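Local coordinates for guanine deaminase (PDB 6OHB), which catalyses the zinc-dependent hydrolytic deamination of guanine to xanthine and ammonia, a step of purine degradation, at residues A356-A359 with F360-T364; T396-Q399 with Q400-D404. All blocks are in the same frame, centred on the assembly; numbering follows the deposited sequence.

Contact 1. Residues A356-A359 with F360-T364; sequences AYEA and FYLAT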
loop_
_atom_site.group_PDB
_atom_site.type_symbol
_atom_site.label_atom_id
_atom_site.label_comp_id
_atom_site.label_asym_id
_atom_site.label_seq_id
_atom_site.Cartn_x
_atom_site.Cartn_y
_atom_site.Cartn_z
ATOM N N ALA A 356 4.493 -14.631 -7.803
ATOM C CA ALA A 356 5.404 -14.408 -6.686
ATOM C C ALA A 356 6.845 -14.623 -7.123
ATOM O O ALA A 356 7.747 -13.875 -6.725
ATOM C CB ALA A 356 5.047 -15.336 -5.523
ATOM N N TYR A 357 7.074 -15.640 -7.956
ATOM C CA TYR A 357 8.404 -15.866 -8.509
ATOM C C TYR A 357 8.855 -14.686 -9.360
ATOM O O TYR A 357 10.005 -14.245 -9.258
ATOM C CB TYR A 357 8.415 -17.165 -9.315
ATOM C CG TYR A 357 8.290 -18.400 -8.450
ATOM C CD1 TYR A 357 8.426 -18.317 -7.069
ATOM C CD2 TYR A 357 8.023 -19.642 -9.006
ATOM C CE1 TYR A 357 8.308 -19.435 -6.270
ATOM C CE2 TYR A 357 7.903 -20.768 -8.211
ATOM C CZ TYR A 357 8.052 -20.659 -6.845
ATOM O OH TYR A 357 7.929 -21.773 -6.044
ATOM N N GLU A 358 7.964 -14.157 -10.202
ATOM C CA GLU A 358 8.330 -13.019 -11.045
ATOM C C GLU A 358 8.641 -11.781 -10.210
ATOM O O GLU A 358 9.596 -11.051 -10.504
ATOM C CB GLU A 358 7.216 -12.721 -12.048
ATOM C CG GLU A 358 7.618 -11.737 -13.136
ATOM C CD GLU A 358 6.483 -11.436 -14.100
ATOM O OE1 GLU A 358 5.442 -12.126 -14.038
ATOM O OE2 GLU A 358 6.639 -10.518 -14.929
ATOM N N ALA A 359 7.838 -11.520 -9.176
ATOM C CA ALA A 359 8.081 -10.368 -8.313
ATOM C C ALA A 359 9.415 -10.497 -7.590
ATOM O O ALA A 359 10.220 -9.554 -7.560
ATOM C CB ALA A 359 6.932 -10.219 -7.313
ATOM N N PHE A 360 9.671 -11.669 -7.004
ATOM C CA PHE A 360 10.948 -11.892 -6.334
ATOM C C PHE A 360 12.109 -11.748 -7.314
ATOM O O PHE A 360 13.145 -11.160 -6.984
ATOM C CB PHE A 360 10.948 -13.273 -5.673
ATOM C CG PHE A 360 12.241 -13.627 -4.992
ATOM C CD1 PHE A 360 12.528 -13.144 -3.726
ATOM C CD2 PHE A 360 13.160 -14.464 -5.608
ATOM C CE1 PHE A 360 13.717 -13.473 -3.090
ATOM C CE2 PHE A 360 14.351 -14.799 -4.979
ATOM C CZ PHE A 360 14.628 -14.301 -3.717
ATOM N N TYR A 361 11.939 -12.252 -8.537
ATOM C CA TYR A 361 12.989 -12.147 -9.542
ATOM C C TYR A 361 13.281 -10.693 -9.885
ATOM O O TYR A 361 14.442 -10.264 -9.892
ATOM C CB TYR A 361 12.574 -12.925 -10.788
ATOM C CG TYR A 361 13.545 -12.837 -11.934
ATOM C CD1 TYR A 361 14.719 -13.588 -11.939
ATOM C CD2 TYR A 361 13.283 -12.016 -13.024
ATOM C CE1 TYR A 361 15.608 -13.514 -12.994
ATOM C CE2 TYR A 361 14.163 -11.935 -14.082
ATOM C CZ TYR A 361 15.326 -12.685 -14.064
ATOM O OH TYR A 361 16.205 -12.606 -15.120
ATOM N N LEU A 362 12.234 -9.911 -10.158
ATOM C CA LEU A 362 12.441 -8.508 -10.498
ATOM C C LEU A 362 13.053 -7.740 -9.336
ATOM O O LEU A 362 13.786 -6.769 -9.554
ATOM C CB LEU A 362 11.120 -7.869 -10.923
ATOM C CG LEU A 362 10.543 -8.351 -12.256
ATOM C CD1 LEU A 362 9.153 -7.775 -12.480
ATOM C CD2 LEU A 362 11.469 -7.980 -13.397
ATOM N N ALA A 363 12.778 -8.165 -8.097
ATOM C CA ALA A 363 13.337 -7.468 -6.944
ATOM C C ALA A 363 14.825 -7.751 -6.760
ATOM O O ALA A 363 15.540 -6.922 -6.187
ATOM C CB ALA A 363 12.570 -7.843 -5.677
ATOM N N THR A 364 15.320 -8.891 -7.246
ATOM C CA THR A 364 16.713 -9.245 -6.985
ATOM C C THR A 364 17.515 -9.374 -8.274
ATOM O O THR A 364 18.057 -8.379 -8.769
ATOM C CB THR A 364 16.806 -10.549 -6.190
ATOM O OG1 THR A 364 16.161 -11.605 -6.916
ATOM C CG2 THR A 364 16.139 -10.396 -4.832
#
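Phe-360 N donates to Ala-356 O over 2.9 Å, the first of four backbone bonds that tie 356-359 to 360-364 as one turn of α-helix passes into the next. Tyr-361, Leu-362 and Ala-363 repeat the i to i+4 pattern on Tyr-357, Glu-358 and Ala-359, so each of these four carbonyls is satisfied by the amide four residues on. Ala-363 N makes the most bent of the four, with 143° at the hydrogen, and it also forms a weak bond to Phe-360 O at 3.2 Å. Thr-364 N bonds to Tyr-361 O at 3.1 Å and more weakly to Phe-360 O. The last amides thus divide between i+3 and i+4 carbonyls where the helix ends and Thr-364 leaves helical geometry. Leu-362 also lies close over one acceptor: with CG placed beside its own amide (chi1 -69°), it brings that atom to 3.4 Å from Glu-358 O, and its CD1 lies 4.3 Å from Glu-358 CG. Beyond CG the glutamate runs outward, its chain extended at chi2, to a buried carboxylate whose OE2 is bonded by both Trp-316 NE1 and Tyr-352 OH, a pairing that probably favours the ionised form. Tyr-361 OH is likewise satisfied, by Ile-22 N. The result is a short, buried α-helix packed by Ala-356 and Ala-359 on helix 409-419, by Ala-363 on helix 336-349 and by Phe-360 on strand 14-18, beside the barrel of the metal-dependent amidohydrolase fold and away from the zinc site.

Contact 2. Residues T396-Q399 with Q400-D404; sequences TPLQ and QLRYD
Leu-398 CD1 and Leu-401 CD2 approach to 4.4 Å, a loose apolar touch on the side of the helix that faces the second subunit. Leu-398 also runs alongside Arg-402, the two pointing the same way, and Arg-402 CG rests 3.3 Å from Leu-398 O. Arg-402 was modelled in two conformers; in the one described, NE is hydrogen-bonded to Ser-88 O of the second subunit, so that bond need not hold in both. Behind these side chains stands the backbone ladder, beginning with Gln-400 N to Thr-396 O at 2.8 Å and ending with Tyr-403 N to Gln-399 O. The first turn is set by Thr-396, whose OG1 (chi1 73°) accepts from Gln-399 N over 3.2 Å, nearly straight at 160°. Gln-399 OE1 adds only a weak bond with that hydroxyl, while its NE2 is held by Ser-424 OG. On another side, Gln-400 folds back through a bent chi2 of 88° to place NE2 2.9 Å from Asp-404 OD2. The carboxylate oxygen is met on its syn side and lies close to the amide plane; both residues touch a crystal neighbour, which may influence this pose. Further out, Tyr-403 makes a cation-pi contact with Lys-412 of helix 409-419. Together these features describe a threonine N-capped α-helix seated on helix 409-419 at the dimer interface.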
loop_
_atom_site.group_PDB
_atom_site.type_symbol
_atom_site.label_atom_id
_atom_site.label_comp_id
_atom_site.label_asym_id
_atom_site.label_seq_id
_atom_site.Cartn_x
_atom_site.Cartn_y
_atom_site.Cartn_z
ATOM N N THR A 396 4.605 -9.714 11.998
ATOM C CA THR A 396 3.415 -9.192 12.654
ATOM C C THR A 396 2.428 -10.333 12.830
ATOM O O THR A 396 2.489 -11.320 12.093
ATOM C CB THR A 396 2.744 -8.065 11.848
ATOM O OG1 THR A 396 2.099 -8.624 10.696
ATOM C CG2 THR A 396 3.754 -7.017 11.408
ATOM N N PRO A 397 1.547 -10.253 13.833
ATOM C CA PRO A 397 0.592 -11.357 14.058
ATOM C C PRO A 397 -0.185 -11.756 12.809
ATOM O O PRO A 397 -0.366 -12.952 12.555
ATOM C CB PRO A 397 -0.325 -10.795 15.155
ATOM C CG PRO A 397 0.562 -9.853 15.913
ATOM C CD PRO A 397 1.459 -9.219 14.883
ATOM N N LEU A 398 -0.648 -10.783 12.018
ATOM C CA LEU A 398 -1.361 -11.111 10.786
ATOM C C LEU A 398 -0.445 -11.810 9.790
ATOM O O LEU A 398 -0.865 -12.756 9.110
ATOM C CB LEU A 398 -1.956 -9.849 10.169
ATOM C CG LEU A 398 -2.791 -10.024 8.896
ATOM C CD1 LEU A 398 -4.038 -10.840 9.181
ATOM C CD2 LEU A 398 -3.165 -8.666 8.320
ATOM N N GLN A 399 0.802 -11.345 9.676
ATOM C CA GLN A 399 1.760 -12.021 8.809
ATOM C C GLN A 399 1.995 -13.444 9.278
ATOM O O GLN A 399 2.053 -14.369 8.465
ATOM C CB GLN A 399 3.086 -11.264 8.766
ATOM C CG GLN A 399 3.249 -10.354 7.571
ATOM C CD GLN A 399 4.531 -9.539 7.639
ATOM O OE1 GLN A 399 4.654 -8.626 8.456
ATOM N NE2 GLN A 399 5.496 -9.874 6.782
ATOM N N GLN A 400 2.137 -13.641 10.588
ATOM C CA GLN A 400 2.348 -14.986 11.105
ATOM C C GLN A 400 1.173 -15.888 10.749
ATOM O O GLN A 400 1.362 -17.024 10.297
ATOM C CB GLN A 400 2.549 -14.934 12.618
ATOM C CG GLN A 400 2.470 -16.288 13.308
ATOM C CD GLN A 400 3.808 -16.992 13.347
ATOM O OE1 GLN A 400 4.794 -16.455 13.853
ATOM N NE2 GLN A 400 3.851 -18.206 12.820
ATOM N N LEU A 401 -0.052 -15.388 10.928
ATOM C CA LEU A 401 -1.226 -16.211 10.646
ATOM C C LEU A 401 -1.304 -16.582 9.164
ATOM O O LEU A 401 -1.483 -17.760 8.813
ATOM C CB LEU A 401 -2.489 -15.481 11.114
ATOM C CG LEU A 401 -3.856 -15.949 10.616
ATOM C CD1 LEU A 401 -4.320 -17.158 11.410
ATOM C CD2 LEU A 401 -4.871 -14.826 10.752
ATOM N N ARG A 402 -1.133 -15.596 8.274
ATOM C CA ARG A 402 -1.237 -15.880 6.844
ATOM C C ARG A 402 -0.060 -16.713 6.344
ATOM O O ARG A 402 -0.199 -17.448 5.356
ATOM C CB ARG A 402 -1.342 -14.580 6.047
ATOM C CG ARG A 402 -2.554 -13.731 6.401
ATOM C CD ARG A 402 -2.922 -12.772 5.278
ATOM N NE ARG A 402 -4.302 -12.306 5.397
ATOM C CZ ARG A 402 -4.957 -11.656 4.439
ATOM N NH1 ARG A 402 -4.360 -11.401 3.284
ATOM N NH2 ARG A 402 -6.213 -11.272 4.631
ATOM N N TYR A 403 1.098 -16.611 7.002
ATOM C CA TYR A 403 2.257 -17.409 6.612
ATOM C C TYR A 403 2.080 -18.863 7.033
ATOM O O TYR A 403 2.365 -19.784 6.260
ATOM C CB TYR A 403 3.525 -16.809 7.231
ATOM C CG TYR A 403 4.830 -17.436 6.771
ATOM C CD1 TYR A 403 5.476 -16.984 5.629
ATOM C CD2 TYR A 403 5.424 -18.461 7.494
ATOM C CE1 TYR A 403 6.665 -17.540 5.215
ATOM C CE2 TYR A 403 6.615 -19.029 7.086
ATOM C CZ TYR A 403 7.233 -18.564 5.944
ATOM O OH TYR A 403 8.423 -19.126 5.530
ATOM N N ASP A 404 1.605 -19.086 8.263
ATOM C CA ASP A 404 1.256 -20.435 8.695
ATOM C C ASP A 404 0.202 -21.050 7.784
ATOM O O ASP A 404 0.263 -22.246 7.475
ATOM C CB ASP A 404 0.733 -20.418 10.129
ATOM C CG ASP A 404 1.792 -20.045 11.139
ATOM O OD1 ASP A 404 2.993 -20.255 10.848
ATOM O OD2 ASP A 404 1.407 -19.550 12.225
#

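How the contacts relate
Each contact joins successive turns of its own short helix, with the same four-bond ladder of i to i+4 amides, yet their surroundings differ. Contact 1 lies about 13 Å from the centre of the chain and is almost wholly buried, whereas contact 2 lies about 28 Å out, partly buried and against the second subunit. Their centres are about 21 Å apart and they do not touch; helix 409-419 packs on both. Chemistry follows place: alanines and aromatics dominate 356-364, with its buried carboxylate satisfied inside the chain, while 396-404 carries amide, carboxylate and guanidinium groups that bond along the helix, to nearby loops and, in the Arg-402 conformer described, across the dimer.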